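PDB 6EKT: p-47 protein from Clostridium botulinum, which probably binds lipid-like molecules as a TULIP-family protein and may belong to a toxin complex protecting botulinum neurotoxin in the host gut. Local coordinates for residues 289-303 with 382-394. Residues are numbered along the deposited sequence; the frame is centred on the assembly and turned at random.
Sequences WYGLKVAALYYYPKI and SVTHWSIKSIEGA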
loop_
_atom_site.group_PDB
_atom_site.type_symbol
_atom_site.label_atom_id
_atom_site.label_comp_id
_atom_site.label_asym_id
_atom_site.label_seq_id
_atom_site.Cartn_x
_atom_site.Cartn_y
_atom_site.Cartn_z
ATOM N N TRP A 289 -28.519 -21.077 -3.881
ATOM C CA TRP A 289 -28.542 -20.484 -5.228
ATOM C C TRP A 289 -29.941 -19.971 -5.598
ATOM O O TRP A 289 -30.945 -20.433 -5.040
ATOM C CB TRP A 289 -28.070 -21.509 -6.273
ATOM C CG TRP A 289 -27.431 -20.884 -7.468
ATOM C CD1 TRP A 289 -27.938 -20.800 -8.718
ATOM C CD2 TRP A 289 -26.156 -20.220 -7.499
ATOM N NE1 TRP A 289 -27.056 -20.120 -9.546
ATOM C CE2 TRP A 289 -25.950 -19.774 -8.823
ATOM C CE3 TRP A 289 -25.160 -19.985 -6.537
ATOM C CZ2 TRP A 289 -24.795 -19.087 -9.216
ATOM C CZ3 TRP A 289 -23.998 -19.298 -6.921
ATOM C CH2 TRP A 289 -23.830 -18.856 -8.259
ATOM N N TYR A 290 -30.001 -19.013 -6.524
ATOM C CA TYR A 290 -31.277 -18.561 -7.065
ATOM C C TYR A 290 -31.947 -19.652 -7.920
ATOM O O TYR A 290 -31.301 -20.600 -8.363
ATOM C CB TYR A 290 -31.140 -17.247 -7.835
ATOM C CG TYR A 290 -30.086 -17.235 -8.922
ATOM C CD1 TYR A 290 -30.394 -17.603 -10.240
ATOM C CD2 TYR A 290 -28.782 -16.819 -8.645
ATOM C CE1 TYR A 290 -29.425 -17.559 -11.247
ATOM C CE2 TYR A 290 -27.814 -16.790 -9.639
ATOM C CZ TYR A 290 -28.142 -17.151 -10.939
ATOM O OH TYR A 290 -27.156 -17.110 -11.914
ATOM N N GLY A 291 -33.249 -19.522 -8.112
ATOM C CA GLY A 291 -34.012 -20.501 -8.882
ATOM C C GLY A 291 -33.596 -20.469 -10.336
ATOM O O GLY A 291 -33.485 -19.400 -10.925
ATOM N N LEU A 292 -33.348 -21.648 -10.891
ATOM C CA LEU A 292 -33.037 -21.817 -12.319
ATOM C C LEU A 292 -34.133 -22.570 -13.047
ATOM O O LEU A 292 -34.507 -23.687 -12.643
ATOM C CB LEU A 292 -31.742 -22.617 -12.482
ATOM C CG LEU A 292 -30.465 -22.011 -11.988
ATOM C CD1 LEU A 292 -29.407 -23.104 -12.105
ATOM C CD2 LEU A 292 -30.132 -20.814 -12.873
ATOM N N LYS A 293 -34.615 -21.988 -14.149
ATOM C CA LYS A 293 -35.703 -22.594 -14.897
ATOM C C LYS A 293 -35.113 -23.545 -15.919
ATOM O O LYS A 293 -34.329 -23.140 -16.773
ATOM C CB LYS A 293 -36.584 -21.541 -15.590
ATOM C CG LYS A 293 -37.921 -22.081 -16.070
ATOM C CD LYS A 293 -38.884 -20.934 -16.355
ATOM C CE LYS A 293 -39.941 -21.239 -17.393
ATOM N NZ LYS A 293 -40.722 -22.478 -17.131
ATOM N N VAL A 294 -35.479 -24.806 -15.794
ATOM C CA VAL A 294 -35.086 -25.856 -16.736
ATOM C C VAL A 294 -36.371 -26.540 -17.180
ATOM O O VAL A 294 -37.126 -27.089 -16.359
ATOM C CB VAL A 294 -34.083 -26.863 -16.105
ATOM C CG1 VAL A 294 -33.541 -27.812 -17.168
ATOM C CG2 VAL A 294 -32.945 -26.139 -15.402
ATOM N N ALA A 295 -36.626 -26.497 -18.492
ATOM C CA ALA A 295 -37.937 -26.796 -19.080
ATOM C C ALA A 295 -39.051 -26.023 -18.343
ATOM O O ALA A 295 -38.962 -24.800 -18.220
ATOM C CB ALA A 295 -38.214 -28.314 -19.172
ATOM N N ALA A 296 -40.068 -26.710 -17.829
ATOM C CA ALA A 296 -41.199 -26.000 -17.196
ATOM C C ALA A 296 -40.996 -25.629 -15.710
ATOM O O ALA A 296 -41.803 -24.896 -15.142
ATOM C CB ALA A 296 -42.491 -26.760 -17.385
ATOM N N LEU A 297 -39.925 -26.115 -15.092
ATOM C CA LEU A 297 -39.782 -26.019 -13.628
ATOM C C LEU A 297 -38.543 -25.254 -13.185
ATOM O O LEU A 297 -37.547 -25.166 -13.918
ATOM C CB LEU A 297 -39.802 -27.414 -12.984
ATOM C CG LEU A 297 -41.046 -28.297 -13.149
ATOM C CD1 LEU A 297 -40.700 -29.759 -12.914
ATOM C CD2 LEU A 297 -42.219 -27.862 -12.253
ATOM N N TYR A 298 -38.606 -24.719 -11.968
ATOM C CA TYR A 298 -37.449 -24.084 -11.334
ATOM C C TYR A 298 -36.765 -25.029 -10.368
ATOM O O TYR A 298 -37.434 -25.779 -9.648
ATOM C CB TYR A 298 -37.884 -22.849 -10.564
ATOM C CG TYR A 298 -38.097 -21.642 -11.443
ATOM C CD1 TYR A 298 -37.041 -20.770 -11.722
ATOM C CD2 TYR A 298 -39.351 -21.373 -11.994
ATOM C CE1 TYR A 298 -37.229 -19.652 -12.533
ATOM C CE2 TYR A 298 -39.553 -20.259 -12.803
ATOM C CZ TYR A 298 -38.492 -19.416 -13.076
ATOM O OH TYR A 298 -38.697 -18.317 -13.883
ATOM N N TYR A 299 -35.437 -24.942 -10.332
ATOM C CA TYR A 299 -34.583 -25.807 -9.510
ATOM C C TYR A 299 -33.615 -24.952 -8.703
ATOM O O TYR A 299 -33.284 -23.836 -9.099
ATOM C CB TYR A 299 -33.809 -26.779 -10.409
ATOM C CG TYR A 299 -34.730 -27.673 -11.162
ATOM C CD1 TYR A 299 -35.256 -27.272 -12.415
ATOM C CD2 TYR A 299 -35.115 -28.911 -10.636
ATOM C CE1 TYR A 299 -36.145 -28.085 -13.108
ATOM C CE2 TYR A 299 -36.009 -29.732 -11.332
ATOM C CZ TYR A 299 -36.494 -29.323 -12.576
ATOM O OH TYR A 299 -37.365 -30.145 -13.238
ATOM N N TYR A 300 -33.180 -25.476 -7.562
ATOM C CA TYR A 300 -32.540 -24.656 -6.542
ATOM C C TYR A 300 -31.240 -25.302 -6.061
ATOM O O TYR A 300 -31.229 -26.001 -5.040
ATOM C CB TYR A 300 -33.509 -24.481 -5.380
ATOM C CG TYR A 300 -34.773 -23.756 -5.802
ATOM C CD1 TYR A 300 -34.804 -22.356 -5.858
ATOM C CD2 TYR A 300 -35.918 -24.474 -6.200
ATOM C CE1 TYR A 300 -35.960 -21.689 -6.255
ATOM C CE2 TYR A 300 -37.071 -23.814 -6.610
ATOM C CZ TYR A 300 -37.070 -22.412 -6.634
ATOM O OH TYR A 300 -38.204 -21.761 -7.033
ATOM N N PRO A 301 -30.137 -25.048 -6.777
ATOM C CA PRO A 301 -28.872 -25.642 -6.343
ATOM C C PRO A 301 -28.436 -25.141 -4.958
ATOM O O PRO A 301 -28.770 -24.003 -4.543
ATOM C CB PRO A 301 -27.868 -25.169 -7.402
ATOM C CG PRO A 301 -28.689 -24.789 -8.587
ATOM C CD PRO A 301 -30.050 -24.419 -8.111
ATOM N N LYS A 302 -27.709 -25.996 -4.255
ATOM C CA LYS A 302 -27.164 -25.675 -2.944
ATOM C C LYS A 302 -25.649 -25.874 -3.018
ATOM O O LYS A 302 -25.187 -26.867 -3.592
ATOM C CB LYS A 302 -27.769 -26.585 -1.859
ATOM C CG LYS A 302 -29.294 -26.699 -1.875
ATOM C CD LYS A 302 -29.963 -25.363 -1.554
ATOM C CE LYS A 302 -31.470 -25.507 -1.662
ATOM N NZ LYS A 302 -32.039 -24.149 -1.425
ATOM N N ILE A 303 -24.871 -24.930 -2.483
ATOM C CA ILE A 303 -23.430 -25.118 -2.419
ATOM C C ILE A 303 -23.109 -25.297 -0.944
ATOM O O ILE A 303 -23.421 -24.412 -0.124
ATOM C CB ILE A 303 -22.644 -23.917 -3.024
ATOM C CG1 ILE A 303 -22.977 -23.743 -4.520
ATOM C CG2 ILE A 303 -21.122 -24.094 -2.840
ATOM C CD1 ILE A 303 -22.431 -22.445 -5.129
ATOM N N SER A 382 -30.145 -32.645 -17.411
ATOM C CA SER A 382 -30.311 -31.221 -17.772
ATOM C C SER A 382 -30.169 -30.296 -16.567
ATOM O O SER A 382 -29.456 -29.283 -16.638
ATOM C CB SER A 382 -31.652 -30.996 -18.491
ATOM O OG SER A 382 -31.560 -31.533 -19.816
ATOM N N VAL A 383 -30.818 -30.651 -15.458
ATOM C CA VAL A 383 -30.786 -29.809 -14.256
ATOM C C VAL A 383 -29.348 -29.675 -13.752
ATOM O O VAL A 383 -28.918 -28.578 -13.362
ATOM C CB VAL A 383 -31.747 -30.331 -13.138
ATOM C CG1 VAL A 383 -31.550 -29.571 -11.813
ATOM C CG2 VAL A 383 -33.197 -30.174 -13.572
ATOM N N THR A 384 -28.602 -30.783 -13.784
ATOM C CA THR A 384 -27.212 -30.806 -13.277
ATOM C C THR A 384 -26.309 -29.933 -14.148
ATOM O O THR A 384 -25.550 -29.115 -13.624
ATOM C CB THR A 384 -26.694 -32.249 -13.181
ATOM O OG1 THR A 384 -27.592 -33.009 -12.357
ATOM C CG2 THR A 384 -25.276 -32.289 -12.576
ATOM N N HIS A 385 -26.440 -30.073 -15.467
ATOM C CA HIS A 385 -25.742 -29.247 -16.430
ATOM C C HIS A 385 -26.051 -27.761 -16.262
ATOM O O HIS A 385 -25.109 -26.971 -16.139
ATOM C CB HIS A 385 -26.057 -29.690 -17.865
ATOM C CG HIS A 385 -25.323 -28.906 -18.905
ATOM N ND1 HIS A 385 -23.957 -28.983 -19.072
ATOM C CD2 HIS A 385 -25.764 -28.014 -19.824
ATOM C CE1 HIS A 385 -23.590 -28.175 -20.055
ATOM N NE2 HIS A 385 -24.670 -27.583 -20.534
ATOM N N TRP A 386 -27.338 -27.385 -16.235
ATOM C CA TRP A 386 -27.728 -25.973 -16.010
ATOM C C TRP A 386 -27.192 -25.418 -14.680
ATOM O O TRP A 386 -26.717 -24.265 -14.604
ATOM C CB TRP A 386 -29.256 -25.817 -16.058
ATOM C CG TRP A 386 -29.801 -25.315 -17.364
ATOM C CD1 TRP A 386 -30.404 -24.101 -17.580
ATOM C CD2 TRP A 386 -29.838 -26.008 -18.617
ATOM N NE1 TRP A 386 -30.788 -23.993 -18.893
ATOM C CE2 TRP A 386 -30.450 -25.143 -19.551
ATOM C CE3 TRP A 386 -29.392 -27.266 -19.052
ATOM C CZ2 TRP A 386 -30.641 -25.498 -20.903
ATOM C CZ3 TRP A 386 -29.588 -27.621 -20.405
ATOM C CH2 TRP A 386 -30.205 -26.735 -21.305
ATOM N N SER A 387 -27.251 -26.235 -13.635
ATOM C CA SER A 387 -26.760 -25.810 -12.306
ATOM C C SER A 387 -25.253 -25.512 -12.335
ATOM O O SER A 387 -24.786 -24.471 -11.831
ATOM C CB SER A 387 -27.057 -26.886 -11.246
ATOM O OG SER A 387 -28.452 -27.054 -11.066
ATOM N N ILE A 388 -24.486 -26.448 -12.895
ATOM C CA ILE A 388 -23.032 -26.280 -12.987
ATOM C C ILE A 388 -22.689 -25.052 -13.846
ATOM O O ILE A 388 -21.887 -24.194 -13.412
ATOM C CB ILE A 388 -22.336 -27.571 -13.530
ATOM C CG1 ILE A 388 -22.357 -28.677 -12.455
ATOM C CG2 ILE A 388 -20.886 -27.267 -13.937
ATOM C CD1 ILE A 388 -21.988 -30.069 -12.966
ATOM N N LYS A 389 -23.334 -24.927 -15.011
ATOM C CA LYS A 389 -23.058 -23.781 -15.921
ATOM C C LYS A 389 -23.443 -22.449 -15.274
ATOM O O LYS A 389 -22.695 -21.453 -15.387
ATOM C CB LYS A 389 -23.750 -23.947 -17.268
ATOM C CG LYS A 389 -23.189 -25.120 -18.086
ATOM C CD LYS A 389 -21.834 -24.818 -18.684
ATOM C CE LYS A 389 -21.903 -23.717 -19.743
ATOM N NZ LYS A 389 -20.546 -23.379 -20.278
ATOM N N SER A 390 -24.574 -22.446 -14.565
ATOM C CA SER A 390 -25.025 -21.228 -13.856
ATOM C C SER A 390 -23.976 -20.742 -12.858
ATOM O O SER A 390 -23.566 -19.573 -12.894
ATOM C CB SER A 390 -26.370 -21.447 -13.151
ATOM O OG SER A 390 -26.787 -20.247 -12.517
ATOM N N ILE A 391 -23.539 -21.651 -11.985
ATOM C CA ILE A 391 -22.565 -21.335 -10.952
ATOM C C ILE A 391 -21.247 -20.890 -11.590
ATOM O O ILE A 391 -20.717 -19.822 -11.234
ATOM C CB ILE A 391 -22.365 -22.510 -9.972
ATOM C CG1 ILE A 391 -23.677 -22.786 -9.222
ATOM C CG2 ILE A 391 -21.184 -22.250 -9.019
ATOM C CD1 ILE A 391 -23.687 -24.103 -8.457
ATOM N N GLU A 392 -20.747 -21.666 -12.558
ATOM C CA GLU A 392 -19.473 -21.329 -13.236
ATOM C C GLU A 392 -19.513 -19.934 -13.813
ATOM O O GLU A 392 -18.550 -19.193 -13.694
ATOM C CB GLU A 392 -19.146 -22.325 -14.355
ATOM C CG GLU A 392 -18.703 -23.676 -13.805
ATOM C CD GLU A 392 -18.561 -24.745 -14.871
ATOM O OE1 GLU A 392 -19.037 -24.545 -16.016
ATOM O OE2 GLU A 392 -17.951 -25.797 -14.549
ATOM N N GLY A 393 -20.649 -19.576 -14.418
ATOM C CA GLY A 393 -20.778 -18.290 -15.098
ATOM C C GLY A 393 -20.908 -17.133 -14.114
ATOM O O GLY A 393 -20.670 -15.984 -14.478
ATOM N N ALA A 394 -21.296 -17.442 -12.877
ATOM C CA ALA A 394 -21.548 -16.409 -11.864
ATOM C C ALA A 394 -20.313 -16.130 -10.999
ATOM O O ALA A 394 -20.345 -15.227 -10.182
ATOM C CB ALA A 394 -22.716 -16.810 -10.983
HETATM O O HOH W 1 -27.452 -18.492 -14.444
#
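Trp289 lays its indole against Ser390, Ile391 and Ala394 of segment 382-394. With CG anti to the backbone N, the ring takes Ile391 CG1 over the centre of one face, 3.8 Å from the centroid of its six-membered ring, while Ala394 CB sits at the edge, in plane. NE1 donates to Ser390 OG at 3.0 Å; the N-H...O angle of 151° and the hydroxyl's slight tilt from the ring plane describe a somewhat bent bond. Tyr290 CE2 lies over the rim of the opposite indole face, and a water joins Tyr290 OH to Ser390 OG at 2.9 and 2.7 Å respectively, giving that serine oxygen a second link to the loop. Leu292 then spreads its methyls over Ser390, Leu292 CD1 reaching Ser390 CB at 3.6 Å. At Val294 the branches divide: CG2 packs on CB and CG of Trp386, with CG1 farther off over the ring face and against Ser382 CB. Beyond the type II' turn from Val294 to Leu297, Tyr299 presents a ring face to Val383 CG2, 3.4 Å from the centroid and 5° off the normal, a nearly perpendicular CH-pi contact. Pro301 CG rests on Ser387 OG, a hydroxyl already committed to Val383 O at 2.8 Å. Ile303 CD1 finally meets Ile391 CD1 tip to tip, and Leu320 and Phe336 extend the packing around Ile391. Strand 292-294 runs roughly antiparallel to the helix (146°, axes 9.1 Å apart); its side chains and those of 299-303 pack on one flank, while strands 329-347 and 352-368 touch others, consistent with the sheet wrapped around a long helix described for P47, which resembles TULIP proteins.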